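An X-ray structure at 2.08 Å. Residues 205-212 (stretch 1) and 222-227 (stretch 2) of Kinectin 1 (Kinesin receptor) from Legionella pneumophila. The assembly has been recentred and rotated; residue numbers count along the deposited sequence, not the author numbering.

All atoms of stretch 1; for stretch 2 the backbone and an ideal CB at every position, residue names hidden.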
# COMPACT_ATOMS: atom_id res chain seq x y z
N VAL A 205 9.76 -13.10 5.37
CA VAL A 205 10.91 -13.25 4.48
C VAL A 205 10.57 -12.87 3.04
O VAL A 205 11.35 -12.20 2.36
CB VAL A 205 11.47 -14.71 4.50
CG1 VAL A 205 12.55 -14.91 3.44
CG2 VAL A 205 12.01 -15.05 5.88
N LYS A 206 9.40 -13.29 2.57
CA LYS A 206 8.98 -12.93 1.21
C LYS A 206 8.80 -11.41 1.05
O LYS A 206 9.20 -10.83 0.04
CB LYS A 206 7.70 -13.68 0.83
CG LYS A 206 7.90 -15.19 0.55
CD LYS A 206 6.59 -15.97 0.78
CE LYS A 206 6.57 -17.30 0.04
NZ LYS A 206 5.31 -18.08 0.34
N ARG A 207 8.20 -10.76 2.06
CA ARG A 207 8.04 -9.31 1.99
C ARG A 207 9.41 -8.62 2.04
O ARG A 207 9.64 -7.65 1.33
CB ARG A 207 7.08 -8.78 3.06
CG ARG A 207 5.62 -9.22 2.84
CD ARG A 207 4.63 -8.47 3.72
NE ARG A 207 4.69 -8.82 5.13
CZ ARG A 207 3.97 -9.80 5.68
NH1 ARG A 207 3.15 -10.52 4.92
NH2 ARG A 207 4.06 -10.05 6.99
N ALA A 208 10.30 -9.14 2.88
CA ALA A 208 11.64 -8.62 3.00
C ALA A 208 12.43 -8.78 1.69
O ALA A 208 13.25 -7.94 1.34
CB ALA A 208 12.37 -9.28 4.15
N GLN A 209 12.17 -9.86 0.97
CA GLN A 209 12.79 -10.03 -0.33
C GLN A 209 12.30 -8.93 -1.29
O GLN A 209 13.10 -8.33 -2.03
CB GLN A 209 12.46 -11.40 -0.90
CG GLN A 209 13.11 -11.67 -2.25
CD GLN A 209 14.56 -12.10 -2.13
OE1 GLN A 209 15.11 -12.18 -1.03
NE2 GLN A 209 15.19 -12.39 -3.27
N ALA A 210 10.99 -8.68 -1.26
CA ALA A 210 10.40 -7.67 -2.14
C ALA A 210 10.98 -6.30 -1.84
O ALA A 210 11.14 -5.48 -2.74
CB ALA A 210 8.89 -7.63 -1.99
N ARG A 211 11.29 -6.05 -0.57
CA ARG A 211 11.84 -4.76 -0.20
C ARG A 211 13.19 -4.50 -0.86
O ARG A 211 13.49 -3.36 -1.22
CB ARG A 211 11.92 -4.59 1.32
CG ARG A 211 10.54 -4.50 1.99
CD ARG A 211 10.64 -4.12 3.46
NE ARG A 211 9.35 -4.27 4.11
CZ ARG A 211 8.97 -5.35 4.81
NH1 ARG A 211 9.80 -6.37 4.99
NH2 ARG A 211 7.77 -5.39 5.34
N ILE A 212 13.98 -5.55 -1.05
CA ILE A 212 15.25 -5.42 -1.76
C ILE A 212 15.03 -4.88 -3.17
O ILE A 212 15.74 -4.00 -3.62
CB ILE A 212 15.99 -6.77 -1.86
CG1 ILE A 212 16.38 -7.29 -0.47
CG2 ILE A 212 17.20 -6.64 -2.77
CD1 ILE A 212 17.43 -6.44 0.24
N UNK A 222 3.84 -3.43 -4.01
CA UNK A 222 2.76 -4.28 -3.50
C UNK A 222 3.25 -5.57 -2.86
O UNK A 222 2.62 -6.05 -1.92
CB UNK A 222 1.79 -4.62 -4.64
N UNK A 223 4.37 -6.13 -3.34
CA UNK A 223 4.88 -7.38 -2.78
C UNK A 223 5.53 -7.17 -1.41
O UNK A 223 5.87 -8.12 -0.72
CB UNK A 223 5.89 -8.01 -3.74
N UNK A 224 5.70 -5.91 -1.00
CA UNK A 224 6.15 -5.66 0.36
C UNK A 224 4.98 -5.57 1.35
O UNK A 224 5.19 -5.35 2.54
CB UNK A 224 6.97 -4.37 0.40
N UNK A 225 3.75 -5.72 0.85
CA UNK A 225 2.58 -5.56 1.72
C UNK A 225 1.75 -6.83 1.81
O UNK A 225 1.71 -7.62 0.87
CB UNK A 225 1.70 -4.41 1.22
N UNK A 226 1.06 -7.01 2.94
CA UNK A 226 0.09 -8.09 3.08
C UNK A 226 -1.07 -7.76 2.16
O UNK A 226 -1.22 -6.62 1.74
CB UNK A 226 -0.37 -8.26 4.53
N UNK A 227 -1.91 -8.76 1.87
CA UNK A 227 -3.03 -8.56 0.97
C UNK A 227 -3.96 -7.44 1.41
O UNK A 227 -4.43 -6.64 0.59
CB UNK A 227 -3.82 -9.86 0.84

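Stretch 1 is one continuous stretch of helix, and it meets stretch 2 along the line of Arg207, Ala210 and Arg211. Stretch 2 approaches closely enough that CA of Arg207 and CA of position 224 lie 4.4 Å apart. No direct hydrogen bond crosses this contact.

Position 222 opens a short 3-10 segment, with phi/psi of -64/-32. Its CA-to-CB bond points away from the helix, and the ideal CB has nothing of stretch 1 within 5.5 Å. Stretch 1 therefore sets no preference, and almost any residue that tolerates helical angles would do. The deposited residue is Leu222, which makes no contact with the helix; its O accepts a backbone hydrogen bond from N of position 225, 3.0 Å away, closing the turn.

At position 223 the demand is sharper. The CA-to-CB bond runs sideways, yet the ideal CB sits a tight 3.5 Å from CB of Ala210, and the carbonyl O comes within 3.3 Å of that same methyl carbon and 3.7 Å of CA of Arg207. The small alanine lets the backbone come this near. Glycine, alanine or serine would suit easily, and a longer chain would need to steer clear of the helix. Ser223 is deposited, with chi1 m; its CB lies 3.6 Å from CB of Ala210, while OG hydrogen-bonds to a residue just outside one of the stretches.

Position 224 is the centre of the contact. Its ideal CB lies 3.9 Å from CG of Arg211, 4.3 Å from O of Arg207 and 4.5 Å from CB of Ala210, a shallow and mostly aliphatic site. A compact side chain such as alanine, valine, threonine or serine looks plausible. Thr224, with chi1 p, places CG2 3.7 Å from both CB of Ala210 and CG of Arg211, so its methyl packs against both. OG1 is hydrogen-bonded just outside one of the stretches. The backbone contributes too: O of Thr224 lies 3.4 Å from CD of Arg207, and it accepts a hydrogen bond at 3.1 Å from a water that in turn accepts one from NE of Arg211 at 2.8 Å. This water links the arginine to a carbonyl, an acceptor that does not depend on the choice of side chain.

At 225 the backbone becomes extended, at -119/152, and CB again points away with no stretch 1 atom within 5.5 Å. Leu225 is deposited; its backbone C packs 3.8 Å from CD of Arg207.

Position 226 has an extended backbone and a sideways CB, 4.2 Å from NH1 of Arg207 at its ideal place. A small polar residue fits beside that charge; serine, threonine, asparagine or aspartate are candidates. Ser226 is deposited, and with chi1 p its side chain caps a backbone N just past the stretch, at the start of a helix.

Position 227 has helical angles, and its ideal CB has room, so stretch 1 does not require glycine; Gly227 is deposited.

Stretch 2 (222-227) LSTLSG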
# COMPACT_ATOMS: atom_id res chain seq x y z
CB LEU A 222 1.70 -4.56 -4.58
CG LEU A 222 0.94 -3.30 -5.03
CD1 LEU A 222 0.06 -3.57 -6.24
CD2 LEU A 222 0.12 -2.77 -3.86
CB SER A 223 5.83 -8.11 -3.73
OG SER A 223 5.22 -8.40 -4.98
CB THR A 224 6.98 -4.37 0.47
OG1 THR A 224 6.11 -3.23 0.47
CG2 THR A 224 7.97 -4.27 -0.71
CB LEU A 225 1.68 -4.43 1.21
CG LEU A 225 2.43 -3.13 0.90
CD1 LEU A 225 1.53 -2.18 0.13
CD2 LEU A 225 2.94 -2.49 2.18
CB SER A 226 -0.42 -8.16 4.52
OG SER A 226 -1.09 -6.94 4.85
O HOH W 1 6.94 -3.01 3.62
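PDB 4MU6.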